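Local coordinates for protein lysine specific cysteine protease (Porphyromonas gingivalis, PDB 3M1H) that cleaves proteins after lysine as a secreted cysteine protease and possible virulence factor, this piece being its calcium-binding K3 cleaved adhesin domain, at residues Tyr55-Gly60 / Glu130-Thr135; Cys49-Ser54 / Trp167-Asp172. One frame throughout, in Å; residues are numbered along the deposited sequence. Where two conformers were deposited one is given.

Interaction 1 (Tyr55-Gly60 / Glu130-Thr135); sequences YINFEG and EAIRGT. Unlike the reference sequence in segment 55-60: Tyr55 (reference His).
Arg133 lays its guanidinium flat on the ring of Tyr55, where the short hairpin 55-60 meets the 130-135 loop at the surface of the cleaved adhesin domain. Followed outward, Arg133 CB passes 4.0 Å from Asn57 OD1. CD makes a CH-pi contact over the ring, nearest to Tyr55 CD2. NE stays over the ring near Tyr55 CZ while its N-H, in the guanidinium plane, gives a straight bond to Glu130 O of its own loop. CZ sits 3.7 Å from the centroid of the Tyr55 ring, a cation-pi stack with the planes only 9° apart. Arg133 NH1 comes closest, 3.4 Å from Tyr55 CD1, and also pairs with Asp164 and Phe165 O, while NH2 lies over Tyr55 CE1. Tyr55 has CG anti to its backbone N (chi1 -174°), directing the ring toward the 130-135 loop. Its OH donates to a lone pair of Ala131 O at 2.5 Å, and a water bridges that same carbonyl to Phe58 N. Asn57 works like a backbone clasp: OD1 accepts from Arg133 N and ND2 donates to Arg133 O, both at 2.9 Å and nearly straight, although ND2 stands above the plane of that carbonyl. At the exposed border Ile132 CD1 rests over a face of the Phe58 ring, 3.7 Å from Phe58 CE2. With NE, NH1 and NH2 all hydrogen-bonded, the guanidinium is fixed in rotation as well as position; the nearby carboxylate of Asp164 and the pi face of Tyr55 would both be expected to stabilise its positive charge.

Interaction 2 (Cys49-Ser54 / Trp167-Asp172); sequences CVSSAS and WINLDD. With CA (calcium ion), chain F.
Ser51 OG lies beside its own backbone N (chi1 -50°) and Asn169 CG does likewise (chi1 -60°), and with chi2 of Asn169 at -38° OD1 is brought to the hydroxyl. The two residues face each other as a non-hydrogen-bonded pair of the antiparallel sheet in a beta jelly roll, where strand 50-53 runs against strand 167-172. Ser51 OG donates to Asn169 OD1 at 2.6 Å, tilted out of the amide plane, and Asn169 ND2 is taken up by Gln88. Backbone bonds flank this pair in both directions, joining Val50 with Leu170 and Ser52 with Ile168 in reciprocal N-H to O pairs. On the face with Ser51, Ala53 CB stands over the centre of the six-membered ring of Trp167, 3.3 Å from its centroid, a CH-pi contact. At the other end of this face Cys49 SG packs 3.8 Å from Asn169 CG. The opposite face carries Val50 and Leu170 side by side and, in one deposited conformer, pointing the same way, Val50 CG1 lying 3.8 Å from Leu170 CB; Leu68 covers both. Ser52 OG, on that face too, bonds with His159 and Asn66, the latter a ligand of a second calcium ion. Beyond the last paired residues Asp171 belongs to a calcium site, its CB 4.0 Å from Cys49 CB. Asp9, Glu11, Ser46 and Ile48 complete the protein ligands. Asp171 grips the calcium ion with both carboxylate oxygens, OD1 at 2.5 Å and OD2 at 2.4 Å, while a bound water reaches across to Asp172 OD1.

Overall arrangement
Strand 50-53 leads straight into strand 55-56, so interaction 1 lies at the surface end of a chain path whose buried part is interaction 2, with centres about 15 Å apart. The two touch at Trp167: its NE1 lies 3.5 Å from Tyr55 O, and its CZ2 packs 4.1 Å from Ile56 CG1. Phe166, just before Trp167, shares backbone hydrogen bonds with both Ser54 and Tyr55, tying the loop to the sheet. Calcium relates differently to each contact. Interaction 2 supplies Asp171 directly to one ion, and the side chain of Ser52 is about 7 Å from another; in interaction 1 the Tyr55 side chain is about 13 Å from a calcium ion.

Interaction 1 (Tyr55-Gly60 / Glu130-Thr135)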
loop_
_atom_site.group_PDB
_atom_site.type_symbol
_atom_site.label_atom_id
_atom_site.label_comp_id
_atom_site.label_asym_id
_atom_site.label_seq_id
_atom_site.Cartn_x
_atom_site.Cartn_y
_atom_site.Cartn_z
ATOM N N TYR A 55 -5.234 -11.735 -4.342
ATOM C CA TYR A 55 -5.884 -12.580 -5.356
ATOM C C TYR A 55 -5.734 -11.929 -6.698
ATOM O O TYR A 55 -6.018 -10.740 -6.812
ATOM C CB TYR A 55 -7.376 -12.779 -5.036
ATOM C CG TYR A 55 -8.117 -13.744 -5.937
ATOM C CD1 TYR A 55 -8.334 -15.058 -5.520
ATOM C CD2 TYR A 55 -8.598 -13.352 -7.187
ATOM C CE1 TYR A 55 -9.018 -15.953 -6.330
ATOM C CE2 TYR A 55 -9.297 -14.248 -8.021
ATOM C CZ TYR A 55 -9.484 -15.562 -7.573
ATOM O OH TYR A 55 -10.181 -16.443 -8.394
ATOM N N ILE A 56 -5.302 -12.693 -7.711
ATOM C CA ILE A 56 -5.101 -12.183 -9.054
ATOM C C ILE A 56 -6.017 -12.926 -10.016
ATOM O O ILE A 56 -5.996 -14.173 -10.040
ATOM C CB ILE A 56 -3.617 -12.338 -9.520
ATOM C CG1 ILE A 56 -2.707 -11.581 -8.567
ATOM C CG2 ILE A 56 -3.432 -11.803 -10.906
ATOM C CD1 ILE A 56 -1.212 -11.704 -8.817
ATOM N N ASN A 57 -6.828 -12.197 -10.765
ATOM C CA ASN A 57 -7.721 -12.830 -11.754
ATOM C C ASN A 57 -6.905 -13.666 -12.742
ATOM O O ASN A 57 -5.799 -13.298 -13.111
ATOM C CB ASN A 57 -8.588 -11.808 -12.484
ATOM C CG ASN A 57 -9.764 -11.309 -11.633
ATOM O OD1 ASN A 57 -10.176 -11.937 -10.665
ATOM N ND2 ASN A 57 -10.292 -10.164 -12.021
ATOM N N PHE A 58 -7.479 -14.812 -13.118
ATOM C CA PHE A 58 -6.875 -15.805 -14.030
ATOM C C PHE A 58 -5.672 -16.524 -13.411
ATOM O O PHE A 58 -4.977 -17.249 -14.132
ATOM C CB PHE A 58 -6.492 -15.204 -15.390
ATOM C CG PHE A 58 -7.679 -14.728 -16.226
ATOM C CD1 PHE A 58 -8.291 -15.569 -17.161
ATOM C CD2 PHE A 58 -8.144 -13.430 -16.112
ATOM C CE1 PHE A 58 -9.357 -15.120 -17.939
ATOM C CE2 PHE A 58 -9.212 -12.958 -16.894
ATOM C CZ PHE A 58 -9.818 -13.797 -17.810
ATOM N N GLU A 59 -5.420 -16.332 -12.112
ATOM C CA GLU A 59 -4.324 -17.002 -11.398
ATOM C C GLU A 59 -4.786 -17.641 -10.114
ATOM O O GLU A 59 -4.629 -18.852 -9.944
ATOM C CB GLU A 59 -3.155 -16.054 -11.133
ATOM C CG GLU A 59 -2.591 -15.486 -12.420
ATOM C CD GLU A 59 -1.347 -14.634 -12.226
ATOM O OE1 GLU A 59 -0.649 -14.853 -11.203
ATOM O OE2 GLU A 59 -1.080 -13.757 -13.103
ATOM N N GLY A 60 -5.354 -16.842 -9.210
ATOM C CA GLY A 60 -5.899 -17.340 -7.969
ATOM C C GLY A 60 -5.333 -16.612 -6.777
ATOM O O GLY A 60 -4.703 -15.564 -6.953
ATOM N N GLU A 130 -16.691 -15.874 -6.183
ATOM C CA GLU A 130 -16.495 -15.711 -7.626
ATOM C C GLU A 130 -15.060 -15.921 -8.047
ATOM O O GLU A 130 -14.138 -15.466 -7.359
ATOM C CB GLU A 130 -16.887 -14.303 -8.045
ATOM C CG GLU A 130 -18.286 -13.888 -7.673
ATOM C CD GLU A 130 -18.463 -12.384 -7.651
ATOM O OE1 GLU A 130 -17.579 -11.671 -7.137
ATOM O OE2 GLU A 130 -19.508 -11.916 -8.142
ATOM N N ALA A 131 -14.872 -16.572 -9.189
ATOM C CA ALA A 131 -13.537 -16.755 -9.762
ATOM C C ALA A 131 -12.938 -15.431 -10.220
ATOM O O ALA A 131 -11.742 -15.215 -9.985
ATOM C CB ALA A 131 -13.526 -17.768 -10.930
ATOM N N ILE A 132 -13.745 -14.596 -10.880
ATOM C CA ILE A 132 -13.317 -13.292 -11.427
ATOM C C ILE A 132 -13.876 -12.203 -10.519
ATOM O O ILE A 132 -15.095 -12.059 -10.361
ATOM C CB ILE A 132 -13.822 -13.073 -12.863
ATOM C CG1 ILE A 132 -13.181 -14.086 -13.817
ATOM C CG2 ILE A 132 -13.589 -11.614 -13.355
ATOM C CD1 ILE A 132 -11.805 -13.613 -14.371
ATOM N N ARG A 133 -12.966 -11.460 -9.909
ATOM C CA ARG A 133 -13.294 -10.444 -8.947
ATOM C C ARG A 133 -13.000 -9.062 -9.517
ATOM O O ARG A 133 -12.574 -8.917 -10.659
ATOM C CB ARG A 133 -12.544 -10.711 -7.660
ATOM C CG ARG A 133 -12.859 -12.094 -7.147
ATOM C CD ARG A 133 -12.091 -12.437 -5.925
ATOM N NE ARG A 133 -12.339 -13.847 -5.586
ATOM C CZ ARG A 133 -11.820 -14.503 -4.559
ATOM N NH1 ARG A 133 -11.005 -13.936 -3.672
ATOM N NH2 ARG A 133 -12.145 -15.779 -4.401
ATOM N N GLY A 134 -13.305 -8.039 -8.737
ATOM C CA GLY A 134 -13.137 -6.668 -9.221
ATOM C C GLY A 134 -14.131 -6.241 -10.291
ATOM O O GLY A 134 -13.890 -5.280 -11.009
ATOM N N THR A 135 -15.273 -6.916 -10.368
ATOM C CA THR A 135 -16.257 -6.689 -11.433
ATOM C C THR A 135 -17.330 -5.665 -11.075
ATOM O O THR A 135 -18.182 -5.360 -11.911
ATOM C CB THR A 135 -17.011 -7.983 -11.822
ATOM O OG1 THR A 135 -17.750 -8.469 -10.692
ATOM C CG2 THR A 135 -16.033 -9.057 -12.316
HETATM O O HOH W 1 -9.793 -16.069 -11.766
#

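Interaction 2 (Cys49-Ser54 / Trp167-Asp172)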
loop_
_atom_site.group_PDB
_atom_site.type_symbol
_atom_site.label_atom_id
_atom_site.label_comp_id
_atom_site.label_asym_id
_atom_site.label_seq_id
_atom_site.Cartn_x
_atom_site.Cartn_y
_atom_site.Cartn_z
ATOM N N CYS A 49 -2.981 4.611 -9.094
ATOM C CA CYS A 49 -2.627 4.289 -7.730
ATOM C C CYS A 49 -1.751 3.035 -7.724
ATOM O O CYS A 49 -1.563 2.390 -8.775
ATOM C CB CYS A 49 -3.891 4.093 -6.885
ATOM S SG CYS A 49 -4.933 2.697 -7.397
ATOM N N VAL A 50 -1.187 2.698 -6.554
ATOM C CA VAL A 50 -0.285 1.575 -6.438
ATOM C C VAL A 50 -0.996 0.523 -5.624
ATOM O O VAL A 50 -1.704 0.876 -4.674
ATOM C CB VAL A 50 1.080 1.993 -5.862
ATOM C CG1 VAL A 50 0.957 2.513 -4.412
ATOM C CG2 VAL A 50 2.098 0.852 -5.999
ATOM N N SER A 51 -0.826 -0.748 -6.034
ATOM C CA SER A 51 -1.717 -1.823 -5.565
ATOM C C SER A 51 -0.944 -3.097 -5.292
ATOM O O SER A 51 0.070 -3.371 -5.940
ATOM C CB SER A 51 -2.781 -2.092 -6.632
ATOM O OG SER A 51 -3.394 -0.861 -7.049
ATOM N N SER A 52 -1.456 -3.891 -4.347
ATOM C CA SER A 52 -0.870 -5.199 -4.031
ATOM C C SER A 52 -1.989 -6.244 -3.891
ATOM O O SER A 52 -3.029 -5.947 -3.360
ATOM C CB SER A 52 -0.006 -5.099 -2.804
ATOM O OG SER A 52 0.519 -6.371 -2.342
ATOM N N ALA A 53 -1.725 -7.452 -4.398
ATOM C CA ALA A 53 -2.755 -8.494 -4.516
ATOM C C ALA A 53 -2.705 -9.557 -3.448
ATOM O O ALA A 53 -1.649 -10.104 -3.142
ATOM C CB ALA A 53 -2.656 -9.190 -5.889
ATOM N N SER A 54 -3.887 -9.882 -2.932
ATOM C CA SER A 54 -4.121 -11.162 -2.226
ATOM C C SER A 54 -4.832 -12.153 -3.147
ATOM O O SER A 54 -4.985 -13.328 -2.756
ATOM C CB SER A 54 -4.908 -10.947 -0.948
ATOM O OG SER A 54 -6.242 -10.589 -1.186
ATOM N N TRP A 167 -7.353 -6.844 -4.242
ATOM C CA TRP A 167 -6.167 -5.974 -4.153
ATOM C C TRP A 167 -6.437 -4.860 -3.155
ATOM O O TRP A 167 -7.610 -4.488 -2.953
ATOM C CB TRP A 167 -5.831 -5.328 -5.496
ATOM C CG TRP A 167 -5.445 -6.234 -6.628
ATOM C CD1 TRP A 167 -6.235 -7.071 -7.354
ATOM C CD2 TRP A 167 -4.146 -6.318 -7.191
ATOM N NE1 TRP A 167 -5.500 -7.688 -8.362
ATOM C CE2 TRP A 167 -4.198 -7.253 -8.250
ATOM C CE3 TRP A 167 -2.918 -5.712 -6.875
ATOM C CZ2 TRP A 167 -3.079 -7.561 -9.009
ATOM C CZ3 TRP A 167 -1.809 -6.017 -7.638
ATOM C CH2 TRP A 167 -1.902 -6.950 -8.682
ATOM N N ILE A 168 -5.359 -4.391 -2.517
ATOM C CA ILE A 168 -5.325 -3.158 -1.725
ATOM C C ILE A 168 -4.674 -2.059 -2.586
ATOM O O ILE A 168 -3.699 -2.319 -3.300
ATOM C CB ILE A 168 -4.657 -3.349 -0.371
ATOM C CG1 ILE A 168 -4.755 -2.051 0.445
ATOM C CG2 ILE A 168 -3.214 -3.803 -0.471
ATOM C CD1 ILE A 168 -4.432 -2.299 1.945
ATOM N N ASN A 169 -5.227 -0.855 -2.503
ATOM C CA ASN A 169 -4.724 0.310 -3.232
ATOM C C ASN A 169 -4.280 1.415 -2.284
ATOM O O ASN A 169 -4.898 1.637 -1.241
ATOM C CB ASN A 169 -5.805 0.900 -4.104
ATOM C CG ASN A 169 -6.350 -0.029 -5.138
ATOM O OD1 ASN A 169 -5.626 -0.800 -5.733
ATOM N ND2 ASN A 169 -7.637 0.085 -5.403
ATOM N N LEU A 170 -3.216 2.127 -2.676
ATOM C CA LEU A 170 -2.668 3.244 -1.941
ATOM C C LEU A 170 -2.494 4.420 -2.911
ATOM O O LEU A 170 -2.147 4.197 -4.083
ATOM C CB LEU A 170 -1.320 2.807 -1.373
ATOM C CG LEU A 170 -0.415 3.827 -0.704
ATOM C CD1 LEU A 170 -1.012 4.350 0.602
ATOM C CD2 LEU A 170 0.985 3.211 -0.485
ATOM N N ASP A 171 -2.716 5.633 -2.428
ATOM C CA ASP A 171 -2.491 6.828 -3.277
ATOM C C ASP A 171 -2.232 8.026 -2.376
ATOM O O ASP A 171 -2.501 8.027 -1.170
ATOM C CB ASP A 171 -3.690 7.025 -4.204
ATOM C CG ASP A 171 -3.367 7.827 -5.515
ATOM O OD1 ASP A 171 -2.230 8.256 -5.678
ATOM O OD2 ASP A 171 -4.304 7.930 -6.365
ATOM N N ASP A 172 -1.691 9.086 -2.989
ATOM C CA ASP A 172 -1.596 10.403 -2.355
ATOM C C ASP A 172 -0.903 10.342 -0.972
ATOM O O ASP A 172 -1.455 10.739 0.054
ATOM C CB ASP A 172 -2.970 11.063 -2.323
ATOM C CG ASP A 172 -3.452 11.503 -3.698
ATOM O OD1 ASP A 172 -2.597 11.795 -4.568
ATOM O OD2 ASP A 172 -4.670 11.613 -3.894
HETATM CA CA CA F . -2.842 8.987 -7.996
HETATM O O HOH W 2 -3.162 11.170 -7.116
#